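PDB 5Y0T: thermotoga maritima TmcAL from Thermotoga maritima, which belongs to the HIGH nucleotidyl transferase family of the HUP clan and, in this crystal, holds adenosine-5'-rp-alpha-thio-triphosphate in a pocket. Local coordinates for residues D65-L70 with R338-T343; T363-Y368 with R412-H417. All coordinates share one frame; numbering follows the deposited sequence.

Contact 1 (D65-L70 with R338-T343); sequences DVVLEL and RILGFT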
ATOM      1  N   ASP A  65     -28.365   6.499 -23.681  1.00 18.45           N
ATOM      2  CA  ASP A  65     -28.211   5.438 -24.693  1.00 17.77           C
ATOM      3  C   ASP A  65     -26.879   4.716 -24.594  1.00 19.26           C
ATOM      4  O   ASP A  65     -26.809   3.518 -24.842  1.00 17.29           O
ATOM      5  CB  ASP A  65     -28.355   5.997 -26.105  1.00 15.41           C
ATOM      6  CG  ASP A  65     -29.720   6.631 -26.330  1.00 26.41           C
ATOM      7  OD1 ASP A  65     -29.780   7.801 -26.746  1.00 24.08           O
ATOM      8  OD2 ASP A  65     -30.729   5.959 -26.066  1.00 27.98           O
ATOM      9  N   VAL A  66     -25.825   5.489 -24.321  1.00 16.67           N
ATOM     10  CA  VAL A  66     -24.450   4.972 -24.204  1.00 18.92           C
ATOM     11  C   VAL A  66     -23.737   5.607 -23.007  1.00 20.47           C
ATOM     12  O   VAL A  66     -23.768   6.821 -22.841  1.00 20.99           O
ATOM     13  CB  VAL A  66     -23.616   5.267 -25.473  1.00 14.77           C
ATOM     14  CG1 VAL A  66     -22.202   4.642 -25.370  1.00 16.11           C
ATOM     15  CG2 VAL A  66     -24.354   4.776 -26.757  1.00 15.25           C
ATOM     16  N   VAL A  67     -23.081   4.783 -22.194  1.00 16.54           N
ATOM     17  CA  VAL A  67     -22.309   5.276 -21.055  1.00 14.36           C
ATOM     18  C   VAL A  67     -20.828   5.004 -21.296  1.00 18.27           C
ATOM     19  O   VAL A  67     -20.451   3.879 -21.612  1.00 18.98           O
ATOM     20  CB  VAL A  67     -22.709   4.614 -19.709  1.00 17.31           C
ATOM     21  CG1 VAL A  67     -21.804   5.141 -18.576  1.00 15.90           C
ATOM     22  CG2 VAL A  67     -24.185   4.888 -19.378  1.00 14.81           C
ATOM     23  N   LEU A  68     -20.021   6.053 -21.165  1.00 15.90           N
ATOM     24  CA  LEU A  68     -18.565   5.997 -21.303  1.00 17.30           C
ATOM     25  C   LEU A  68     -17.924   6.197 -19.946  1.00 19.22           C
ATOM     26  O   LEU A  68     -18.475   6.904 -19.109  1.00 18.11           O
ATOM     27  CB  LEU A  68     -18.068   7.084 -22.255  1.00 15.44           C
ATOM     28  CG  LEU A  68     -18.912   7.288 -23.513  1.00 19.32           C
ATOM     29  CD1 LEU A  68     -18.405   8.484 -24.347  1.00 16.47           C
ATOM     30  CD2 LEU A  68     -18.906   6.021 -24.325  1.00 21.04           C
ATOM     31  N   GLU A  69     -16.772   5.575 -19.704  1.00 17.69           N
ATOM     32  CA  GLU A  69     -16.040   5.890 -18.480  1.00 14.84           C
ATOM     33  C   GLU A  69     -15.136   7.109 -18.672  1.00 15.43           C
ATOM     34  O   GLU A  69     -14.381   7.190 -19.643  1.00 19.27           O
ATOM     35  CB  GLU A  69     -15.186   4.705 -18.003  1.00 13.39           C
ATOM     36  CG  GLU A  69     -14.495   5.035 -16.685  1.00 17.13           C
ATOM     37  CD  GLU A  69     -13.766   3.853 -16.048  1.00 19.55           C
ATOM     38  OE1 GLU A  69     -13.763   2.743 -16.636  1.00 22.55           O
ATOM     39  OE2 GLU A  69     -13.184   4.049 -14.959  1.00 23.10           O
ATOM     40  N   LEU A  70     -15.233   8.061 -17.752  1.00 17.01           N
ATOM     41  CA  LEU A  70     -14.251   9.143 -17.651  1.00 14.71           C
ATOM     42  C   LEU A  70     -13.027   8.534 -16.973  1.00 14.67           C
ATOM     43  O   LEU A  70     -13.128   8.080 -15.838  1.00 18.54           O
ATOM     44  CB  LEU A  70     -14.817  10.314 -16.840  1.00 14.77           C
ATOM     45  CG  LEU A  70     -13.876  11.495 -16.517  1.00 18.87           C
ATOM     46  CD1 LEU A  70     -13.406  12.148 -17.807  1.00 22.23           C
ATOM     47  CD2 LEU A  70     -14.563  12.509 -15.624  1.00 19.18           C
ATOM     48  N   ARG A 338     -13.811   4.393 -23.423  1.00 18.48           N
ATOM     49  CA  ARG A 338     -14.216   3.137 -22.781  1.00 17.29           C
ATOM     50  C   ARG A 338     -15.744   3.060 -22.726  1.00 19.76           C
ATOM     51  O   ARG A 338     -16.371   3.927 -22.147  1.00 16.61           O
ATOM     52  CB  ARG A 338     -13.629   3.026 -21.359  1.00 20.27           C
ATOM     53  CG  ARG A 338     -14.212   1.855 -20.521  1.00 19.58           C
ATOM     54  CD  ARG A 338     -13.541   0.513 -20.853  1.00 23.22           C
ATOM     55  NE  ARG A 338     -14.126  -0.591 -20.078  1.00 20.33           N
ATOM     56  CZ  ARG A 338     -13.752  -0.905 -18.840  1.00 25.02           C
ATOM     57  NH1 ARG A 338     -12.776  -0.219 -18.248  1.00 19.52           N
ATOM     58  NH2 ARG A 338     -14.329  -1.921 -18.207  1.00 20.87           N
ATOM     59  N   ILE A 339     -16.331   2.019 -23.312  1.00 17.67           N
ATOM     60  CA  ILE A 339     -17.781   1.832 -23.270  1.00 16.08           C
ATOM     61  C   ILE A 339     -18.141   1.022 -22.035  1.00 18.02           C
ATOM     62  O   ILE A 339     -17.714  -0.119 -21.920  1.00 20.06           O
ATOM     63  CB  ILE A 339     -18.319   1.061 -24.502  1.00 22.54           C
ATOM     64  CG1 ILE A 339     -17.858   1.684 -25.828  1.00 23.04           C
ATOM     65  CG2 ILE A 339     -19.849   0.897 -24.417  1.00 19.49           C
ATOM     66  CD1 ILE A 339     -18.164   3.128 -25.984  1.00 25.52           C
ATOM     67  N   LEU A 340     -18.862   1.623 -21.086  1.00 16.86           N
ATOM     68  CA  LEU A 340     -19.355   0.877 -19.928  1.00 20.85           C
ATOM     69  C   LEU A 340     -20.715   0.232 -20.164  1.00 21.55           C
ATOM     70  O   LEU A 340     -21.068  -0.730 -19.483  1.00 17.25           O
ATOM     71  CB  LEU A 340     -19.431   1.781 -18.697  1.00 20.30           C
ATOM     72  CG  LEU A 340     -18.091   2.271 -18.146  1.00 20.84           C
ATOM     73  CD1 LEU A 340     -18.376   3.208 -16.999  1.00 17.20           C
ATOM     74  CD2 LEU A 340     -17.163   1.095 -17.696  1.00 18.58           C
ATOM     75  N   GLY A 341     -21.488   0.762 -21.113  1.00 18.68           N
ATOM     76  CA  GLY A 341     -22.783   0.190 -21.403  1.00 16.54           C
ATOM     77  C   GLY A 341     -23.530   0.928 -22.501  1.00 19.67           C
ATOM     78  O   GLY A 341     -23.222   2.089 -22.812  1.00 16.46           O
ATOM     79  N   PHE A 342     -24.488   0.235 -23.113  1.00 18.84           N
ATOM     80  CA  PHE A 342     -25.373   0.875 -24.078  1.00 19.97           C
ATOM     81  C   PHE A 342     -26.668   0.090 -24.223  1.00 20.95           C
ATOM     82  O   PHE A 342     -26.741  -1.095 -23.873  1.00 22.75           O
ATOM     83  CB  PHE A 342     -24.685   1.057 -25.451  1.00 16.83           C
ATOM     84  CG  PHE A 342     -24.102  -0.218 -26.046  1.00 18.56           C
ATOM     85  CD1 PHE A 342     -22.839  -0.659 -25.666  1.00 17.90           C
ATOM     86  CD2 PHE A 342     -24.786  -0.931 -27.021  1.00 18.45           C
ATOM     87  CE1 PHE A 342     -22.288  -1.802 -26.230  1.00 14.48           C
ATOM     88  CE2 PHE A 342     -24.247  -2.089 -27.593  1.00 21.15           C
ATOM     89  CZ  PHE A 342     -22.989  -2.528 -27.195  1.00 13.95           C
ATOM     90  N   THR A 343     -27.705   0.756 -24.722  1.00 16.75           N
ATOM     91  CA  THR A 343     -28.947   0.064 -25.011  1.00 16.91           C
ATOM     92  C   THR A 343     -29.032  -0.417 -26.454  1.00 16.84           C
ATOM     93  O   THR A 343     -28.223  -0.047 -27.290  1.00 21.78           O
ATOM     94  CB  THR A 343     -30.152   0.971 -24.777  1.00 19.46           C
ATOM     95  OG1 THR A 343     -30.103   2.050 -25.717  1.00 19.42           O
ATOM     96  CG2 THR A 343     -30.141   1.522 -23.350  1.00 21.26           C
TER
HETATM   97  O   HOH W   1     -31.756   4.020 -25.044  1.00 23.90           O
HETATM   98  O   HOH W   2     -11.810   2.419 -18.455  1.00 24.08           O
HETATM   99  O   HOH W   3     -13.348   6.749 -22.015  1.00 26.75           O

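Contact 2 (T363-Y368 with R412-H417); sequences TNMSLY and RDFSIH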
ATOM      1  N   THR A 363     -14.588  -1.763 -26.140  1.00 23.31           N
ATOM      2  CA  THR A 363     -15.786  -2.426 -25.609  1.00 22.88           C
ATOM      3  C   THR A 363     -15.322  -3.647 -24.827  1.00 27.76           C
ATOM      4  O   THR A 363     -15.612  -3.812 -23.640  1.00 35.70           O
ATOM      5  CB  THR A 363     -16.810  -2.847 -26.717  1.00 31.60           C
ATOM      6  OG1 THR A 363     -16.124  -3.430 -27.829  1.00 30.81           O
ATOM      7  CG2 THR A 363     -17.593  -1.647 -27.210  1.00 30.23           C
ATOM      8  N   ASN A 364     -14.603  -4.510 -25.519  1.00 24.11           N
ATOM      9  CA  ASN A 364     -14.109  -5.745 -24.942  1.00 20.29           C
ATOM     10  C   ASN A 364     -12.724  -5.507 -24.352  1.00 21.45           C
ATOM     11  O   ASN A 364     -11.731  -5.422 -25.084  1.00 20.89           O
ATOM     12  CB  ASN A 364     -14.072  -6.812 -26.043  1.00 19.67           C
ATOM     13  CG  ASN A 364     -13.873  -8.217 -25.513  1.00 28.18           C
ATOM     14  OD1 ASN A 364     -13.339  -8.419 -24.423  1.00 23.47           O
ATOM     15  ND2 ASN A 364     -14.284  -9.212 -26.315  1.00 27.57           N
ATOM     16  N   MET A 365     -12.642  -5.472 -23.027  1.00 21.09           N
ATOM     17  CA  MET A 365     -11.383  -5.111 -22.371  1.00 23.14           C
ATOM     18  C   MET A 365     -10.305  -6.165 -22.618  1.00 22.35           C
ATOM     19  O   MET A 365      -9.124  -5.840 -22.723  1.00 22.84           O
ATOM     20  CB  MET A 365     -11.600  -4.900 -20.873  1.00 21.29           C
ATOM     21  CG  MET A 365     -12.077  -3.483 -20.504  1.00 22.02           C
ATOM     22  SD  MET A 365     -10.860  -2.194 -20.845  1.00 21.52           S
ATOM     23  CE  MET A 365      -9.802  -2.332 -19.391  1.00 20.55           C
ATOM     24  N   SER A 366     -10.707  -7.426 -22.749  1.00 21.71           N
ATOM     25  CA  SER A 366      -9.740  -8.493 -23.024  1.00 22.57           C
ATOM     26  C   SER A 366      -9.006  -8.247 -24.331  1.00 22.10           C
ATOM     27  O   SER A 366      -7.962  -8.837 -24.579  1.00 23.79           O
ATOM     28  CB  SER A 366     -10.427  -9.864 -23.064  1.00 28.96           C
ATOM     29  OG  SER A 366     -10.914 -10.217 -21.776  1.00 36.92           O
ATOM     30  N   LEU A 367      -9.576  -7.402 -25.184  1.00 19.03           N
ATOM     31  CA  LEU A 367      -8.955  -7.059 -26.456  1.00 20.91           C
ATOM     32  C   LEU A 367      -8.236  -5.700 -26.489  1.00 21.09           C
ATOM     33  O   LEU A 367      -7.787  -5.284 -27.559  1.00 21.72           O
ATOM     34  CB  LEU A 367     -10.015  -7.081 -27.567  1.00 20.41           C
ATOM     35  CG  LEU A 367     -10.838  -8.371 -27.694  1.00 28.40           C
ATOM     36  CD1 LEU A 367     -11.790  -8.275 -28.890  1.00 29.99           C
ATOM     37  CD2 LEU A 367      -9.949  -9.599 -27.804  1.00 23.71           C
ATOM     38  N   TYR A 368      -8.168  -4.963 -25.377  1.00 18.99           N
ATOM     39  CA  TYR A 368      -7.767  -3.567 -25.535  1.00 20.84           C
ATOM     40  C   TYR A 368      -6.352  -3.414 -26.073  1.00 22.48           C
ATOM     41  O   TYR A 368      -6.072  -2.437 -26.760  1.00 21.06           O
ATOM     42  CB  TYR A 368      -7.936  -2.769 -24.242  1.00 20.43           C
ATOM     43  CG  TYR A 368      -6.879  -2.879 -23.160  1.00 23.62           C
ATOM     44  CD1 TYR A 368      -5.605  -2.339 -23.324  1.00 20.49           C
ATOM     45  CD2 TYR A 368      -7.200  -3.419 -21.930  1.00 27.22           C
ATOM     46  CE1 TYR A 368      -4.672  -2.413 -22.323  1.00 22.18           C
ATOM     47  CE2 TYR A 368      -6.272  -3.476 -20.911  1.00 26.32           C
ATOM     48  CZ  TYR A 368      -5.011  -2.968 -21.109  1.00 24.44           C
ATOM     49  OH  TYR A 368      -4.082  -3.024 -20.081  1.00 29.10           O
ATOM     50  N   ARG A 412     -12.867  -7.183 -12.465  1.00 17.56           N
ATOM     51  CA  ARG A 412     -14.193  -6.878 -12.999  1.00 20.54           C
ATOM     52  C   ARG A 412     -14.154  -6.128 -14.324  1.00 22.20           C
ATOM     53  O   ARG A 412     -15.081  -6.263 -15.125  1.00 24.92           O
ATOM     54  CB  ARG A 412     -15.026  -6.119 -11.953  1.00 18.96           C
ATOM     55  CG  ARG A 412     -15.508  -7.082 -10.858  1.00 25.20           C
ATOM     56  CD  ARG A 412     -16.152  -6.361  -9.680  1.00 23.19           C
ATOM     57  NE  ARG A 412     -17.409  -5.669 -10.013  1.00 25.05           N
ATOM     58  CZ  ARG A 412     -18.590  -6.269 -10.131  1.00 23.05           C
ATOM     59  NH1 ARG A 412     -18.685  -7.591 -10.018  1.00 21.53           N
ATOM     60  NH2 ARG A 412     -19.681  -5.553 -10.397  1.00 24.85           N
ATOM     61  N   ASP A 413     -13.091  -5.375 -14.603  1.00 15.41           N
ATOM     62  CA  ASP A 413     -13.015  -4.790 -15.940  1.00 20.26           C
ATOM     63  C   ASP A 413     -12.961  -5.841 -17.044  1.00 24.17           C
ATOM     64  O   ASP A 413     -13.382  -5.593 -18.167  1.00 21.39           O
ATOM     65  CB  ASP A 413     -11.818  -3.887 -16.071  1.00 20.73           C
ATOM     66  CG  ASP A 413     -12.035  -2.586 -15.380  1.00 20.48           C
ATOM     67  OD1 ASP A 413     -11.335  -2.348 -14.391  1.00 20.77           O
ATOM     68  OD2 ASP A 413     -12.945  -1.835 -15.805  1.00 23.17           O
ATOM     69  N   PHE A 414     -12.345  -6.975 -16.764  1.00 21.69           N
ATOM     70  CA  PHE A 414     -12.325  -8.043 -17.753  1.00 21.11           C
ATOM     71  C   PHE A 414     -13.512  -8.993 -17.674  1.00 26.43           C
ATOM     72  O   PHE A 414     -13.931  -9.540 -18.693  1.00 30.77           O
ATOM     73  CB  PHE A 414     -10.986  -8.774 -17.670  1.00 22.99           C
ATOM     74  CG  PHE A 414      -9.829  -7.860 -17.939  1.00 24.33           C
ATOM     75  CD1 PHE A 414      -9.480  -7.536 -19.248  1.00 27.11           C
ATOM     76  CD2 PHE A 414      -9.144  -7.250 -16.893  1.00 25.42           C
ATOM     77  CE1 PHE A 414      -8.440  -6.652 -19.511  1.00 23.43           C
ATOM     78  CE2 PHE A 414      -8.084  -6.363 -17.151  1.00 26.52           C
ATOM     79  CZ  PHE A 414      -7.729  -6.071 -18.453  1.00 23.57           C
ATOM     80  N   SER A 415     -14.049  -9.198 -16.480  1.00 21.62           N
ATOM     81  CA  SER A 415     -15.107 -10.199 -16.324  1.00 23.82           C
ATOM     82  C   SER A 415     -16.497  -9.644 -16.673  1.00 25.60           C
ATOM     83  O   SER A 415     -17.372 -10.392 -17.091  1.00 23.13           O
ATOM     84  CB  SER A 415     -15.085 -10.782 -14.904  1.00 26.79           C
ATOM     85  OG  SER A 415     -15.533  -9.841 -13.953  1.00 42.99           O
ATOM     86  N   ILE A 416     -16.692  -8.337 -16.508  1.00 19.44           N
ATOM     87  CA  ILE A 416     -17.992  -7.706 -16.761  1.00 21.08           C
ATOM     88  C   ILE A 416     -17.961  -6.981 -18.093  1.00 27.73           C
ATOM     89  O   ILE A 416     -17.247  -5.993 -18.242  1.00 23.92           O
ATOM     90  CB  ILE A 416     -18.373  -6.661 -15.677  1.00 16.74           C
ATOM     91  CG1 ILE A 416     -18.241  -7.218 -14.245  1.00 28.00           C
ATOM     92  CG2 ILE A 416     -19.774  -6.053 -15.965  1.00 20.83           C
ATOM     93  CD1 ILE A 416     -19.075  -8.438 -13.934  1.00 37.61           C
ATOM     94  N   HIS A 417     -18.728  -7.452 -19.066  1.00 25.22           N
ATOM     95  CA  HIS A 417     -18.782  -6.758 -20.352  1.00 25.18           C
ATOM     96  C   HIS A 417     -19.701  -5.530 -20.243  1.00 23.66           C
ATOM     97  O   HIS A 417     -20.440  -5.409 -19.269  1.00 22.90           O
ATOM     98  CB  HIS A 417     -19.229  -7.738 -21.454  1.00 24.40           C
ATOM     99  CG  HIS A 417     -18.176  -8.756 -21.779  1.00 31.22           C
ATOM    100  ND1 HIS A 417     -18.157 -10.015 -21.218  1.00 38.90           N
ATOM    101  CD2 HIS A 417     -17.059  -8.666 -22.540  1.00 35.64           C
ATOM    102  CE1 HIS A 417     -17.090 -10.671 -21.646  1.00 35.94           C
ATOM    103  NE2 HIS A 417     -16.409  -9.875 -22.451  1.00 38.06           N
TER
HETATM  104  O   HOH W   4     -14.115 -11.468 -23.519  1.00 28.55           O
HETATM  105  O   HOH W   5     -13.369  -8.627 -21.228  1.00 27.16           O

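Contact 1 (D65-L70 with R338-T343)
Main-chain hydrogen bonds join 65-70 and 338-343 as antiparallel strands. Val67 N gives Gly341 O a nearly straight bond of 2.8 Å (175° at the hydrogen), although it approaches from above the carbonyl plane. Val67 O takes Leu340 N at 2.8 Å and, weakly, Gly341 N, so Leu340 and Gly341 both stand opposite Val67: a classic beta bulge. Leu340 has a near-helical psi of -23° there, and Gly341 an extended phi of 179°, easily adopted without a side chain. Thr343 N reaches Asp65 O at 2.9 Å.

Apolar contacts fill the face bearing Val66, Leu68, Ile339 and Phe342; beta-branched Val66 and Ile339, like Val67 behind, suit buried extended strands. The methyls Leu68 CD2 and Ile339 CD1 are pressed to 3.4 Å, tighter than usual. Leu340, turned toward the partner strand by the bulge, crosses Glu69 obliquely, its CD1 3.7 Å from Glu69 CB.

Water bridges the polar ends. Glu69 runs out beside Arg338; OE1 and NH1 are 3.5 Å apart, an attraction of charges alone, while one water links them. Lys52 also pairs with OE1, and Arg338 NH2 forms a salt bridge with Asp413. Another water joins Asp65 OD2 to Thr343 OG1, which caps Gly346 N; Asp65 OD1 accepts Thr33 N.

In this HUP-clan alpha/beta fold, strand 32-38 runs parallel to 66-70 and 338-343 adds antiparallel; helix 346-356 packs on Val66, Ile339 and Phe342, helix 52-61 on Val67 and Leu340.

Contact 2 (T363-Y368 with R412-H417)
Met365 and Phe414 make the close-packed part of this meeting between a 3-10 turn (365-367) and the short helix 412-415. Met365 CB rests 3.3 Å from Asp413 O, and the flexible thioether chain, bent at chi2 and chi3, folds alongside Asp413 to bring CE near its CB. Phe414 has CG anti to its carbonyl carbon (chi1 -60°), which sends the ring across to the turn. There its edge meets the backbone, CE1 3.4 Å from Met365 O and CD1 3.7 Å from Ser366 N. An apolar contact adds to this, Met365 CB to Phe414 CD1 at 3.8 Å. The ring's tip, CZ, approaches Tyr368 CE2 at 3.9 Å, the two rings touching edge to edge as the side chains cross obliquely.

The turn links strand 361-362 to helix 368-374, and it is closed by Leu367 N to Asn364 O and Tyr368 N to Met365 O. Asn364 OD1 also receives a weak bond from Ser366 N, a role that suits a short amide placed just before the turn. Helix 381-399 lies against Met365 and Tyr368.

Toward solvent the fit loosens and water replaces direct contact. His417 and Asn364 point the same way with ring and amide planes 83° apart, and NE2 stays 3.9 Å from OD1. A water in the imidazole plane joins them, 3.0 Å from His417 NE2. A second water, accepting from Ser366 N, donates to Phe414 O at 2.8 Å.

How the contacts relate
Contact 1 and contact 2 have centres about 13 Å apart and meet directly. Arg338 of contact 1 reaches Asp413 of contact 2 in a salt bridge, NH2 to OD2 at 2.8 Å; Lys52 pairs with both Asp413 and Glu69, so two acids and two bases form a charge network that probably keeps all four ionised. Beside it Met365 CG packs 3.5 Å from Arg338 CZ, and Thr363 CG2 lies 3.6 Å from Ile339 CG1. Strand 337-343 thus joins the buried sheet to the turn and short helix farther from the chain's centre. Contact 1 is near the ligand without touching it at Val67, whose side chain is about 11 Å from adenosine-5'-rp-alpha-thio-triphosphate.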